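Beta-glucosidase (Pseudoalteromonas sp., PDB 3F95) probably releases terminal glucose units from beta-glucans by hydrolysis as an exo-1,3/1,4-beta-glucanase, of which this chain is the extra C-terminal beta-sandwich domain. Local coordinates at residues S33-T38 against Y54-R59; Q48-S53 against S162-D167; L90-D95 against L154-Q159. One frame throughout, in Å; residues are numbered along the deposited sequence. Where two conformers were deposited one is given.

Contact 3 lies in the core and contacts 1 and 2 lie nearer the surface. Contact 3 joins the two sheets of the sandwich through four buried apolar side chains. Contacts 1 and 2 both sit along one of those sheets, and their centres are about 7 Å apart. Their strands interleave in that sheet: 45-50 of contact 2 pairs with 37-38 and 58-63 of contact 1. Ser49 of contact 2 also hydrogen-bonds Glu56 of contact 1. Contact 1 is polar and rests on one arginine gripping backbone carbonyls. Contact 2 mixes small apolar touches with a water bridge at its edge. Strand 161-171 of contact 2 pairs with strand 87-94 of contact 3, and the Asp167-Lys91 salt bridge joins those two contacts.

Contact 1. Residues S33-T38 against Y54-R59; sequences SGASAT and YQEDGR
Arg59 has CG anti to its carbonyl carbon, and the chain then bends at chi2 (-76°), which swings the guanidinium group over to Gly34. Its NE donates to Gly34 O at 3.1 Å. The N-H...O angle is 142°, and the donor is tilted from the carbonyl plane. Ala35 CA lies over one face of the guanidinium, 4.1 Å from CZ of Arg59. Within its own segment, Arg59 NH1 reaches two more carbonyls. It donates to Glu56 O at 2.9 Å, with an N-H...O angle of 163°, and to Gly58 O at 2.8 Å. Both oxygens lie close to the guanidinium plane, yet NH1 stands above each carbonyl plane. Water 1 donates to Gly34 O at 2.9 Å and accepts a weak bond from Arg59 NH2. Glu56 OE2 passes Ala35 CB at 3.9 Å, but its hydrogen bond goes to Ser49. Residues Tyr54-Asp57 form a type II turn whose last residue, Asp57, also opens a classic beta bulge with Gly58 opposite Val50. A leucine in place of Arg59 would probably leave Gly34 O without its NE partner, and Glu56 O and Gly58 O without NH1, so that the link between the two loops is lost. The buried arginine thus spends NE and NH1 on backbone oxygens of both segments, and these neutral dipoles probably help to offset its positive charge.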
loop_
_atom_site.group_PDB
_atom_site.type_symbol
_atom_site.label_atom_id
_atom_site.label_comp_id
_atom_site.label_asym_id
_atom_site.label_seq_id
_atom_site.Cartn_x
_atom_site.Cartn_y
_atom_site.Cartn_z
ATOM N N SER A 33 -14.507 0.565 -1.430
ATOM C CA SER A 33 -14.333 0.356 -2.869
ATOM C C SER A 33 -14.547 1.626 -3.707
ATOM O O SER A 33 -14.574 1.553 -4.946
ATOM C CB SER A 33 -15.255 -0.765 -3.334
ATOM O OG SER A 33 -16.599 -0.317 -3.275
ATOM N N GLY A 34 -14.642 2.783 -3.044
ATOM C CA GLY A 34 -14.889 4.037 -3.724
ATOM C C GLY A 34 -13.854 5.120 -3.496
ATOM O O GLY A 34 -12.676 4.835 -3.288
ATOM N N ALA A 35 -14.301 6.366 -3.542
ATOM C CA ALA A 35 -13.392 7.537 -3.523
ATOM C C ALA A 35 -12.924 7.926 -2.100
ATOM O O ALA A 35 -11.825 8.465 -1.895
ATOM C CB ALA A 35 -14.094 8.688 -4.174
ATOM N N SER A 36 -13.772 7.658 -1.118
ATOM C CA SER A 36 -13.472 8.051 0.269
ATOM C C SER A 36 -14.063 7.004 1.217
ATOM O O SER A 36 -15.009 6.305 0.868
ATOM C CB SER A 36 -14.044 9.445 0.598
ATOM O OG SER A 36 -15.460 9.457 0.475
ATOM N N ALA A 37 -13.518 6.951 2.422
ATOM C CA ALA A 37 -13.954 6.022 3.443
ATOM C C ALA A 37 -13.438 6.508 4.786
ATOM O O ALA A 37 -12.530 7.320 4.837
ATOM C CB ALA A 37 -13.432 4.600 3.152
ATOM N N THR A 38 -14.031 5.992 5.866
ATOM C CA THR A 38 -13.509 6.185 7.217
ATOM C C THR A 38 -13.395 4.815 7.858
ATOM O O THR A 38 -14.137 3.879 7.482
ATOM C CB THR A 38 -14.464 7.039 8.110
ATOM O OG1 THR A 38 -15.628 6.266 8.414
ATOM C CG2 THR A 38 -14.907 8.293 7.379
ATOM N N TYR A 54 -4.642 11.940 -13.327
ATOM C CA TYR A 54 -6.051 12.138 -13.719
ATOM C C TYR A 54 -6.815 12.591 -12.483
ATOM O O TYR A 54 -6.242 12.573 -11.371
ATOM C CB TYR A 54 -6.673 10.820 -14.263
ATOM C CG TYR A 54 -5.866 10.207 -15.360
ATOM C CD1 TYR A 54 -6.083 10.569 -16.696
ATOM C CD2 TYR A 54 -4.851 9.283 -15.073
ATOM C CE1 TYR A 54 -5.297 10.032 -17.713
ATOM C CE2 TYR A 54 -4.080 8.743 -16.063
ATOM C CZ TYR A 54 -4.302 9.118 -17.388
ATOM O OH TYR A 54 -3.524 8.551 -18.354
ATOM N N GLN A 55 -8.072 13.015 -12.638
ATOM C CA GLN A 55 -8.930 13.249 -11.465
ATOM C C GLN A 55 -9.117 11.915 -10.734
ATOM O O GLN A 55 -9.434 10.900 -11.346
ATOM C CB GLN A 55 -10.294 13.963 -11.756
ATOM C CG GLN A 55 -10.873 13.989 -13.216
ATOM C CD GLN A 55 -12.364 14.433 -13.326
ATOM O OE1 GLN A 55 -13.090 14.036 -14.262
ATOM N NE2 GLN A 55 -12.813 15.265 -12.382
ATOM N N GLU A 56 -8.871 11.930 -9.426
ATOM C CA GLU A 56 -9.118 10.798 -8.548
ATOM C C GLU A 56 -8.369 9.497 -8.828
ATOM O O GLU A 56 -8.876 8.425 -8.470
ATOM C CB GLU A 56 -10.634 10.537 -8.426
ATOM C CG GLU A 56 -11.406 11.784 -7.967
ATOM C CD GLU A 56 -12.716 11.421 -7.302
ATOM O OE1 GLU A 56 -13.490 10.655 -7.906
ATOM O OE2 GLU A 56 -12.982 11.898 -6.175
ATOM N N ASP A 57 -7.172 9.565 -9.436
ATOM C CA ASP A 57 -6.417 8.327 -9.668
ATOM C C ASP A 57 -5.586 7.871 -8.461
ATOM O O ASP A 57 -4.992 6.799 -8.493
ATOM C CB ASP A 57 -5.551 8.383 -10.942
ATOM C CG ASP A 57 -4.467 9.432 -10.873
ATOM O OD1 ASP A 57 -4.605 10.386 -10.078
ATOM O OD2 ASP A 57 -3.492 9.312 -11.638
ATOM N N GLY A 58 -5.565 8.679 -7.399
ATOM C CA GLY A 58 -4.823 8.333 -6.180
ATOM C C GLY A 58 -5.763 8.255 -4.979
ATOM O O GLY A 58 -6.905 8.710 -5.037
ATOM N N ARG A 59 -5.262 7.720 -3.875
ATOM C CA ARG A 59 -6.021 7.762 -2.635
ATOM C C ARG A 59 -5.105 8.292 -1.558
ATOM O O ARG A 59 -3.971 7.816 -1.408
ATOM C CB ARG A 59 -6.550 6.373 -2.284
ATOM C CG ARG A 59 -7.565 5.819 -3.287
ATOM C CD ARG A 59 -8.956 6.461 -3.134
ATOM N NE ARG A 59 -9.881 5.898 -4.133
ATOM C CZ ARG A 59 -9.933 6.274 -5.410
ATOM N NH1 ARG A 59 -9.106 7.216 -5.872
ATOM N NH2 ARG A 59 -10.821 5.697 -6.225
HETATM O O HOH W 1 -11.115 2.795 -4.551
#

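Contact 2. Residues Q48-S53 against S162-D167; sequences QSVNLS and SLAIAD
Val50 and Leu52 point toward Ala164 and Ala166, and each larger side chain meets a single methyl. Val50 CG2 comes to 4.0 Å from Ala164 CB. CG2, set between the backbone N and the carbonyl carbon of Val50, is the branch turned to Ala164. Two residues on, Leu52 CD2 comes to 3.9 Å from Ala166 CB. Leu52 has CG anti to the backbone N (chi1 179°), and its CD2 methyl is the one that touches. The matching pairs follow the same order along both segments, with Val50 opposite Ala164 and Leu52 opposite Ala166. This fits the sheet. Strands 45-50 and 161-171 both pair antiparallel with strand 58-63, which runs between them, so the two outer strands point the same way. No direct hydrogen bond joins the two segments. The side chains meet over strand 58-63, on one face of this sheet of the beta-sandwich, where residues 51-53 leave the strand. Ile165 points away, to the other face. Trp131 packs against both Leu52 and Ala164 and extends the apolar patch. At the far end the chemistry turns polar. Water 2 bridges the segments, lying 2.5 Å from Ser53 OG and donating to Asp167 OD2 at 2.7 Å. The same carboxylate oxygen, Asp167 OD2, also takes a salt bridge from Lys91 on the adjacent strand 87-94.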
loop_
_atom_site.group_PDB
_atom_site.type_symbol
_atom_site.label_atom_id
_atom_site.label_comp_id
_atom_site.label_asym_id
_atom_site.label_seq_id
_atom_site.Cartn_x
_atom_site.Cartn_y
_atom_site.Cartn_z
ATOM N N GLN A 48 -9.357 9.613 1.241
ATOM C CA GLN A 48 -9.903 10.604 0.312
ATOM C C GLN A 48 -9.291 10.314 -1.054
ATOM O O GLN A 48 -8.309 9.587 -1.145
ATOM C CB GLN A 48 -9.429 12.001 0.694
ATOM C CG GLN A 48 -10.058 12.675 1.886
ATOM C CD GLN A 48 -9.465 14.069 2.073
ATOM O OE1 GLN A 48 -8.988 14.686 1.113
ATOM N NE2 GLN A 48 -9.479 14.563 3.305
ATOM N N SER A 49 -9.858 10.862 -2.131
ATOM C CA SER A 49 -9.218 10.713 -3.425
ATOM C C SER A 49 -8.279 11.891 -3.636
ATOM O O SER A 49 -8.526 12.988 -3.137
ATOM C CB SER A 49 -10.245 10.638 -4.544
ATOM O OG SER A 49 -10.839 11.900 -4.737
ATOM N N VAL A 50 -7.221 11.657 -4.398
ATOM C CA VAL A 50 -6.285 12.721 -4.773
ATOM C C VAL A 50 -6.008 12.580 -6.292
ATOM O O VAL A 50 -6.296 11.537 -6.905
ATOM C CB VAL A 50 -4.958 12.641 -3.972
ATOM C CG1 VAL A 50 -5.170 12.829 -2.473
ATOM C CG2 VAL A 50 -4.212 11.351 -4.238
ATOM N N ASN A 51 -5.437 13.619 -6.879
ATOM C CA ASN A 51 -5.239 13.640 -8.329
ATOM C C ASN A 51 -3.754 13.600 -8.636
ATOM O O ASN A 51 -2.983 14.456 -8.174
ATOM C CB ASN A 51 -5.898 14.887 -8.933
ATOM C CG ASN A 51 -7.309 15.132 -8.399
ATOM O OD1 ASN A 51 -8.142 14.218 -8.308
ATOM N ND2 ASN A 51 -7.574 16.381 -8.020
ATOM N N LEU A 52 -3.329 12.577 -9.359
ATOM C CA LEU A 52 -1.945 12.493 -9.767
ATOM C C LEU A 52 -1.819 12.744 -11.275
ATOM O O LEU A 52 -1.326 13.786 -11.679
ATOM C CB LEU A 52 -1.351 11.160 -9.362
ATOM C CG LEU A 52 0.116 10.900 -9.738
ATOM C CD1 LEU A 52 1.020 12.077 -9.310
ATOM C CD2 LEU A 52 0.582 9.615 -9.109
ATOM N N SER A 53 -2.258 11.785 -12.084
ATOM C CA SER A 53 -2.218 11.924 -13.539
ATOM C C SER A 53 -3.593 12.268 -14.094
ATOM O O SER A 53 -3.698 12.836 -15.187
ATOM C CB SER A 53 -1.687 10.639 -14.181
ATOM O OG SER A 53 -0.314 10.451 -13.885
ATOM N N SER A 162 0.536 10.683 7.203
ATOM C CA SER A 162 -0.252 11.096 6.057
ATOM C C SER A 162 0.503 10.785 4.761
ATOM O O SER A 162 1.646 11.237 4.557
ATOM C CB SER A 162 -0.604 12.585 6.161
ATOM O OG SER A 162 -1.393 12.981 5.062
ATOM N N LEU A 163 -0.165 10.058 3.866
ATOM C CA LEU A 163 0.445 9.687 2.604
ATOM C C LEU A 163 -0.636 9.448 1.576
ATOM O O LEU A 163 -1.812 9.436 1.902
ATOM C CB LEU A 163 1.334 8.447 2.761
ATOM C CG LEU A 163 0.712 7.144 3.321
ATOM C CD1 LEU A 163 -0.261 6.442 2.380
ATOM C CD2 LEU A 163 1.808 6.196 3.790
ATOM N N ALA A 164 -0.210 9.263 0.336
ATOM C CA ALA A 164 -1.137 8.939 -0.740
ATOM C C ALA A 164 -0.492 7.868 -1.586
ATOM O O ALA A 164 0.729 7.773 -1.635
ATOM C CB ALA A 164 -1.436 10.139 -1.551
ATOM N N ILE A 165 -1.325 7.059 -2.236
ATOM C CA ILE A 165 -0.875 5.905 -3.016
ATOM C C ILE A 165 -1.579 5.960 -4.373
ATOM O O ILE A 165 -2.726 6.369 -4.449
ATOM C CB ILE A 165 -1.247 4.598 -2.267
ATOM C CG1 ILE A 165 -0.379 4.448 -1.002
ATOM C CG2 ILE A 165 -1.040 3.364 -3.155
ATOM C CD1 ILE A 165 -1.011 3.515 0.038
ATOM N N ALA A 166 -0.885 5.547 -5.432
ATOM C CA ALA A 166 -1.484 5.408 -6.748
ATOM C C ALA A 166 -0.770 4.316 -7.535
ATOM O O ALA A 166 0.354 3.955 -7.211
ATOM C CB ALA A 166 -1.399 6.718 -7.503
ATOM N N ASP A 167 -1.429 3.816 -8.578
ATOM C CA ASP A 167 -0.761 3.045 -9.628
ATOM C C ASP A 167 -0.048 1.820 -9.052
ATOM O O ASP A 167 1.193 1.627 -9.205
ATOM C CB ASP A 167 0.234 3.942 -10.397
ATOM C CG ASP A 167 -0.441 5.009 -11.276
ATOM O OD1 ASP A 167 -1.691 5.082 -11.399
ATOM O OD2 ASP A 167 0.320 5.799 -11.884
HETATM O O HOH W 2 0.420 8.236 -13.046
#

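Contact 3. Residues L90-D95 against L154-Q159; sequences LKMRID and LRITSQ
Met92 and Ile156 reach toward each other and meet tip to tip, methyl against methyl. Met92 CE lies 4.1 Å from Ile156 CD1. Met92 is extended through its first two torsions, with CG anti to the backbone N (chi1 -178°), and its last turn (chi3 -73°) brings CE to the end of the isoleucine. Ile156 answers with an extended CG1 branch. Two residues earlier on each strand, Leu90 CD1 and Leu154 CD2 approach to 4.3 Å. All four side chains are buried. They span a wide gap, since the CA atoms of Leu90 and Leu154 are 10.2 Å apart and those of Met92 and Ile156 are 11.9 Å apart. That spacing is the one between the two sheets of a beta-sandwich, consistent with the galactose-binding domain-like family. Strand 87-94 belongs to one sheet and strand 149-158 to the other, and here they run in the same direction. Neighbouring core residues touch these side chains: Leu134 on Leu90 and Met92, Leu71 on Leu154, and Ile165 on Ile156. Ile94, also buried, packs on Leu163 instead of the opposing segment. The solvent side is different. The intervening residues turn to the outer faces of the sheets. Lys91 and Arg93 do so on one side, and Arg155 and Thr157 on the other, and all four are partly exposed. There Arg155 forms a salt bridge with Asp152.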
loop_
_atom_site.group_PDB
_atom_site.type_symbol
_atom_site.label_atom_id
_atom_site.label_comp_id
_atom_site.label_asym_id
_atom_site.label_seq_id
_atom_site.Cartn_x
_atom_site.Cartn_y
_atom_site.Cartn_z
ATOM N N LEU A 90 4.382 0.712 -6.833
ATOM C CA LEU A 90 3.341 1.681 -6.512
ATOM C C LEU A 90 3.934 3.077 -6.544
ATOM O O LEU A 90 5.144 3.233 -6.448
ATOM C CB LEU A 90 2.733 1.400 -5.123
ATOM C CG LEU A 90 3.629 1.627 -3.878
ATOM C CD1 LEU A 90 2.789 1.758 -2.588
ATOM C CD2 LEU A 90 4.631 0.540 -3.703
ATOM N N LYS A 91 3.097 4.089 -6.708
ATOM C CA LYS A 91 3.555 5.450 -6.462
ATOM C C LYS A 91 3.072 5.855 -5.064
ATOM O O LYS A 91 1.958 5.508 -4.657
ATOM C CB LYS A 91 3.035 6.408 -7.537
ATOM C CG LYS A 91 3.526 6.016 -8.958
ATOM C CD LYS A 91 3.015 6.985 -10.020
ATOM C CE LYS A 91 3.561 6.603 -11.422
ATOM N NZ LYS A 91 3.005 5.276 -11.838
ATOM N N MET A 92 3.932 6.540 -4.325
ATOM C CA MET A 92 3.581 6.993 -2.967
ATOM C C MET A 92 4.096 8.410 -2.766
ATOM O O MET A 92 5.149 8.777 -3.324
ATOM C CB MET A 92 4.185 6.050 -1.935
ATOM C CG MET A 92 3.844 6.402 -0.476
ATOM S SD MET A 92 4.655 5.380 0.741
ATOM C CE MET A 92 3.741 3.851 0.531
ATOM N N ARG A 93 3.362 9.213 -1.987
ATOM C CA ARG A 93 3.829 10.515 -1.535
ATOM C C ARG A 93 3.589 10.541 -0.023
ATOM O O ARG A 93 2.471 10.256 0.431
ATOM C CB ARG A 93 3.011 11.618 -2.210
ATOM C CG ARG A 93 3.317 13.028 -1.729
ATOM C CD ARG A 93 2.445 14.058 -2.452
ATOM N NE ARG A 93 1.039 13.874 -2.068
ATOM C CZ ARG A 93 -0.010 14.445 -2.654
ATOM N NH1 ARG A 93 0.146 15.268 -3.686
ATOM N NH2 ARG A 93 -1.234 14.186 -2.201
ATOM N N ILE A 94 4.609 10.852 0.764
ATOM C CA ILE A 94 4.407 10.925 2.212
ATOM C C ILE A 94 4.409 12.396 2.583
ATOM O O ILE A 94 5.473 13.018 2.637
ATOM C CB ILE A 94 5.480 10.135 2.981
ATOM C CG1 ILE A 94 5.465 8.661 2.518
ATOM C CG2 ILE A 94 5.267 10.255 4.538
ATOM C CD1 ILE A 94 6.521 7.805 3.249
ATOM N N ASP A 95 3.219 12.957 2.798
ATOM C CA ASP A 95 3.138 14.384 3.136
ATOM C C ASP A 95 3.307 14.691 4.620
ATOM O O ASP A 95 3.699 15.795 4.986
ATOM C CB ASP A 95 1.887 15.020 2.565
ATOM C CG ASP A 95 0.643 14.354 3.060
ATOM O OD1 ASP A 95 0.450 13.153 2.766
ATOM O OD2 ASP A 95 -0.153 15.033 3.732
ATOM N N LEU A 154 -0.745 -5.176 0.119
ATOM C CA LEU A 154 0.027 -4.301 0.990
ATOM C C LEU A 154 -0.728 -3.967 2.274
ATOM O O LEU A 154 -1.954 -3.940 2.298
ATOM C CB LEU A 154 0.432 -3.009 0.259
ATOM C CG LEU A 154 -0.564 -1.906 -0.039
ATOM C CD1 LEU A 154 -0.741 -0.929 1.126
ATOM C CD2 LEU A 154 -0.133 -1.127 -1.313
ATOM N N ARG A 155 0.012 -3.688 3.329
ATOM C CA ARG A 155 -0.583 -3.286 4.588
ATOM C C ARG A 155 0.318 -2.215 5.181
ATOM O O ARG A 155 1.540 -2.404 5.264
ATOM C CB ARG A 155 -0.695 -4.503 5.516
ATOM C CG ARG A 155 -1.285 -4.190 6.883
ATOM C CD ARG A 155 -1.126 -5.383 7.847
ATOM N NE ARG A 155 -1.630 -6.611 7.270
ATOM C CZ ARG A 155 -1.084 -7.811 7.432
ATOM N NH1 ARG A 155 0.011 -7.983 8.176
ATOM N NH2 ARG A 155 -1.650 -8.848 6.846
ATOM N N ILE A 156 -0.260 -1.071 5.529
ATOM C CA ILE A 156 0.505 -0.006 6.186
ATOM C C ILE A 156 -0.120 0.225 7.564
ATOM O O ILE A 156 -1.316 0.474 7.677
ATOM C CB ILE A 156 0.494 1.295 5.358
ATOM C CG1 ILE A 156 1.161 1.032 3.982
ATOM C CG2 ILE A 156 1.207 2.435 6.130
ATOM C CD1 ILE A 156 0.911 2.147 2.983
ATOM N N THR A 157 0.709 0.128 8.591
ATOM C CA THR A 157 0.281 0.303 9.975
ATOM C C THR A 157 1.044 1.457 10.620
ATOM O O THR A 157 2.285 1.550 10.506
ATOM C CB THR A 157 0.491 -1.007 10.758
ATOM O OG1 THR A 157 -0.177 -2.079 10.072
ATOM C CG2 THR A 157 -0.099 -0.877 12.166
ATOM N N SER A 158 0.306 2.328 11.309
ATOM C CA SER A 158 0.889 3.493 11.988
ATOM C C SER A 158 -0.135 4.079 12.978
ATOM O O SER A 158 -1.287 3.622 13.028
ATOM C CB SER A 158 1.350 4.545 10.962
ATOM O OG SER A 158 2.131 5.598 11.572
ATOM N N GLN A 159 0.283 5.072 13.762
ATOM C CA GLN A 159 -0.640 5.806 14.643
ATOM C C GLN A 159 -0.830 7.225 14.153
ATOM O O GLN A 159 -1.819 7.884 14.467
ATOM C CB GLN A 159 -0.103 5.867 16.081
ATOM C CG GLN A 159 0.118 4.527 16.716
ATOM C CD GLN A 159 0.741 4.636 18.088
ATOM O OE1 GLN A 159 1.964 4.568 18.235
ATOM N NE2 GLN A 159 -0.094 4.813 19.102
#